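GntR family transcriptional regulator (Streptococcus agalactiae, PDB 7B5U) binds the second messenger c-di-AMP through its RCK_C (TrkA-C) effector domain, the part described here, and probably regulates transcription as a GntR-family DNA-binding protein. Local coordinates at residues 6-12 against 55-61. Residues are numbered along the deposited sequence.
Sequences YEIIVSE and QGDHIFF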
loop_
_atom_site.group_PDB
_atom_site.type_symbol
_atom_site.label_atom_id
_atom_site.label_comp_id
_atom_site.label_asym_id
_atom_site.label_seq_id
_atom_site.Cartn_x
_atom_site.Cartn_y
_atom_site.Cartn_z
ATOM N N TYR A 6 2.015 -6.280 -8.550
ATOM C CA TYR A 6 2.768 -7.514 -8.658
ATOM C C TYR A 6 2.192 -8.547 -7.694
ATOM O O TYR A 6 1.592 -8.207 -6.665
ATOM C CB TYR A 6 4.222 -7.266 -8.269
ATOM C CG TYR A 6 4.956 -6.373 -9.223
ATOM C CD1 TYR A 6 5.017 -5.005 -9.010
ATOM C CD2 TYR A 6 5.580 -6.892 -10.347
ATOM C CE1 TYR A 6 5.680 -4.177 -9.890
ATOM C CE2 TYR A 6 6.250 -6.071 -11.233
ATOM C CZ TYR A 6 6.296 -4.715 -10.998
ATOM O OH TYR A 6 6.955 -3.878 -11.871
ATOM N N GLU A 7 2.405 -9.825 -8.021
ATOM C CA GLU A 7 1.956 -10.938 -7.194
ATOM C C GLU A 7 3.147 -11.850 -6.952
ATOM O O GLU A 7 3.805 -12.270 -7.910
ATOM C CB GLU A 7 0.841 -11.721 -7.905
ATOM C CG GLU A 7 0.278 -12.882 -7.091
ATOM C CD GLU A 7 -0.825 -13.646 -7.809
ATOM O OE1 GLU A 7 -1.340 -14.627 -7.228
ATOM O OE2 GLU A 7 -1.185 -13.276 -8.950
ATOM N N ILE A 8 3.444 -12.144 -5.689
ATOM C CA ILE A 8 4.441 -13.155 -5.358
ATOM C C ILE A 8 3.826 -14.185 -4.423
ATOM O O ILE A 8 3.026 -13.851 -3.543
ATOM C CB ILE A 8 5.739 -12.573 -4.756
ATOM C CG1 ILE A 8 5.464 -11.820 -3.452
ATOM C CG2 ILE A 8 6.475 -11.715 -5.772
ATOM C CD1 ILE A 8 6.737 -11.437 -2.712
ATOM N N ILE A 9 4.198 -15.444 -4.627
ATOM C CA ILE A 9 3.802 -16.539 -3.748
ATOM C C ILE A 9 4.990 -16.834 -2.839
ATOM O O ILE A 9 6.059 -17.232 -3.318
ATOM C CB ILE A 9 3.411 -17.793 -4.551
ATOM C CG1 ILE A 9 2.273 -17.494 -5.536
ATOM C CG2 ILE A 9 3.047 -18.926 -3.587
ATOM C CD1 ILE A 9 2.029 -18.614 -6.538
ATOM N N VAL A 10 4.822 -16.624 -1.535
ATOM C CA VAL A 10 5.928 -16.798 -0.595
ATOM C C VAL A 10 6.029 -18.258 -0.169
ATOM O O VAL A 10 5.719 -18.637 0.970
ATOM C CB VAL A 10 5.882 -15.775 0.563
ATOM C CG1 VAL A 10 6.153 -14.379 0.025
ATOM C CG2 VAL A 10 4.535 -15.797 1.308
ATOM N N SER A 11 6.480 -19.088 -1.101
ATOM C CA SER A 11 6.499 -20.531 -0.923
ATOM C C SER A 11 7.801 -21.056 -0.335
ATOM O O SER A 11 7.854 -22.227 0.060
ATOM C CB SER A 11 6.220 -21.218 -2.262
ATOM O OG SER A 11 7.147 -20.790 -3.240
ATOM N N GLU A 12 8.844 -20.241 -0.258
ATOM C CA GLU A 12 10.128 -20.688 0.262
ATOM C C GLU A 12 10.235 -20.352 1.747
ATOM O O GLU A 12 9.555 -19.462 2.258
ATOM C CB GLU A 12 11.268 -20.028 -0.513
ATOM C CG GLU A 12 11.288 -20.404 -1.996
ATOM C CD GLU A 12 11.891 -21.778 -2.272
ATOM O OE1 GLU A 12 12.518 -22.369 -1.368
ATOM O OE2 GLU A 12 11.743 -22.268 -3.413
ATOM N N GLN A 55 3.545 -18.872 5.111
ATOM C CA GLN A 55 4.105 -19.560 3.958
ATOM C C GLN A 55 2.998 -19.998 3.008
ATOM O O GLN A 55 1.962 -20.521 3.427
ATOM C CB GLN A 55 4.939 -20.765 4.384
ATOM C CG GLN A 55 5.762 -21.304 3.223
ATOM C CD GLN A 55 6.832 -22.268 3.684
ATOM O OE1 GLN A 55 6.546 -23.414 4.046
ATOM N NE2 GLN A 55 8.080 -21.817 3.677
ATOM N N GLY A 56 3.225 -19.781 1.716
ATOM C CA GLY A 56 2.244 -20.109 0.708
ATOM C C GLY A 56 1.285 -18.991 0.373
ATOM O O GLY A 56 0.555 -19.096 -0.626
ATOM N N ASP A 57 1.259 -17.923 1.161
ATOM C CA ASP A 57 0.373 -16.813 0.852
ATOM C C ASP A 57 0.798 -16.130 -0.448
ATOM O O ASP A 57 1.957 -16.190 -0.867
ATOM C CB ASP A 57 0.417 -15.774 1.972
ATOM C CG ASP A 57 -0.281 -16.229 3.237
ATOM O OD1 ASP A 57 -0.894 -17.314 3.247
ATOM O OD2 ASP A 57 -0.231 -15.473 4.234
ATOM N N HIS A 58 -0.161 -15.456 -1.084
ATOM C CA HIS A 58 0.136 -14.588 -2.216
ATOM C C HIS A 58 0.119 -13.149 -1.722
ATOM O O HIS A 58 -0.853 -12.715 -1.089
ATOM C CB HIS A 58 -0.895 -14.742 -3.335
ATOM C CG HIS A 58 -1.004 -16.124 -3.898
ATOM N ND1 HIS A 58 -1.205 -16.348 -5.243
ATOM C CD2 HIS A 58 -0.960 -17.347 -3.315
ATOM C CE1 HIS A 58 -1.277 -17.648 -5.465
ATOM N NE2 HIS A 58 -1.127 -18.278 -4.311
ATOM N N ILE A 59 1.193 -12.413 -1.999
ATOM C CA ILE A 59 1.301 -11.002 -1.644
ATOM C C ILE A 59 1.137 -10.193 -2.923
ATOM O O ILE A 59 1.878 -10.395 -3.894
ATOM C CB ILE A 59 2.652 -10.669 -0.991
ATOM C CG1 ILE A 59 2.986 -11.595 0.179
ATOM C CG2 ILE A 59 2.707 -9.186 -0.590
ATOM C CD1 ILE A 59 4.334 -11.280 0.787
ATOM N N PHE A 60 0.180 -9.270 -2.915
ATOM C CA PHE A 60 -0.061 -8.348 -4.020
ATOM C C PHE A 60 0.445 -6.975 -3.594
ATOM O O PHE A 60 0.073 -6.493 -2.524
ATOM C CB PHE A 60 -1.562 -8.284 -4.331
ATOM C CG PHE A 60 -2.122 -9.587 -4.842
ATOM C CD1 PHE A 60 -2.501 -10.589 -3.962
ATOM C CD2 PHE A 60 -2.264 -9.812 -6.202
ATOM C CE1 PHE A 60 -2.996 -11.800 -4.434
ATOM C CE2 PHE A 60 -2.767 -11.023 -6.673
ATOM C CZ PHE A 60 -3.134 -12.011 -5.786
ATOM N N PHE A 61 1.283 -6.343 -4.412
ATOM C CA PHE A 61 1.909 -5.091 -4.004
ATOM C C PHE A 61 2.175 -4.211 -5.218
ATOM O O PHE A 61 2.356 -4.707 -6.335
ATOM C CB PHE A 61 3.215 -5.327 -3.230
ATOM C CG PHE A 61 4.272 -6.048 -4.021
ATOM C CD1 PHE A 61 5.232 -5.346 -4.721
ATOM C CD2 PHE A 61 4.322 -7.440 -4.038
ATOM C CE1 PHE A 61 6.216 -6.013 -5.452
ATOM C CE2 PHE A 61 5.298 -8.103 -4.764
ATOM C CZ PHE A 61 6.249 -7.395 -5.457
#
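Antiparallel strands far apart in sequence pair in register, alternating hydrogen-bonded and non-hydrogen-bonded pairs, and this RCK_C domain illustrates it: strand 6-9, outermost in this chain's four-stranded sheet (order 1-4-2-3), lies against residues 58-61 of strand 58-62, their N-to-C directions 159° apart and axes 4.6 Å apart. Two pairs bond reciprocally, Y6 with F61 (Y6 N to F61 O 2.7 Å) and I8 with I59 (I59 N to I8 O 2.8 Å). At V10, centre of an inverse gamma turn, reciprocity ends: V10 N bonds to D57 O (3.0 Å), V10 O to G56 N (2.8 Å). G56 has a positive phi, where a CB would strike the preceding carbonyl.

The face of Y6, I8, I59 and F61 is largely apolar. Y6 CB lies over the F61 ring, a CH-pi contact, while I8 CG1 meets I59 CB at 3.9 Å; just beyond the bridged pairs, V10 CG1 meets I59 CD1 at 3.7 Å. Helix 65-74 covers this face through Y68 and M71, and I59 also touches I34, a c-di-AMP-binding residue, which links this face to the ligand pocket.

The opposite face is more polar. E7 CG and I9 CG1 sit over the F60 and H58 rings respectively, and H58 ND1 donates a nearly linear hydrogen bond to E7 OE1, 2.6 Å.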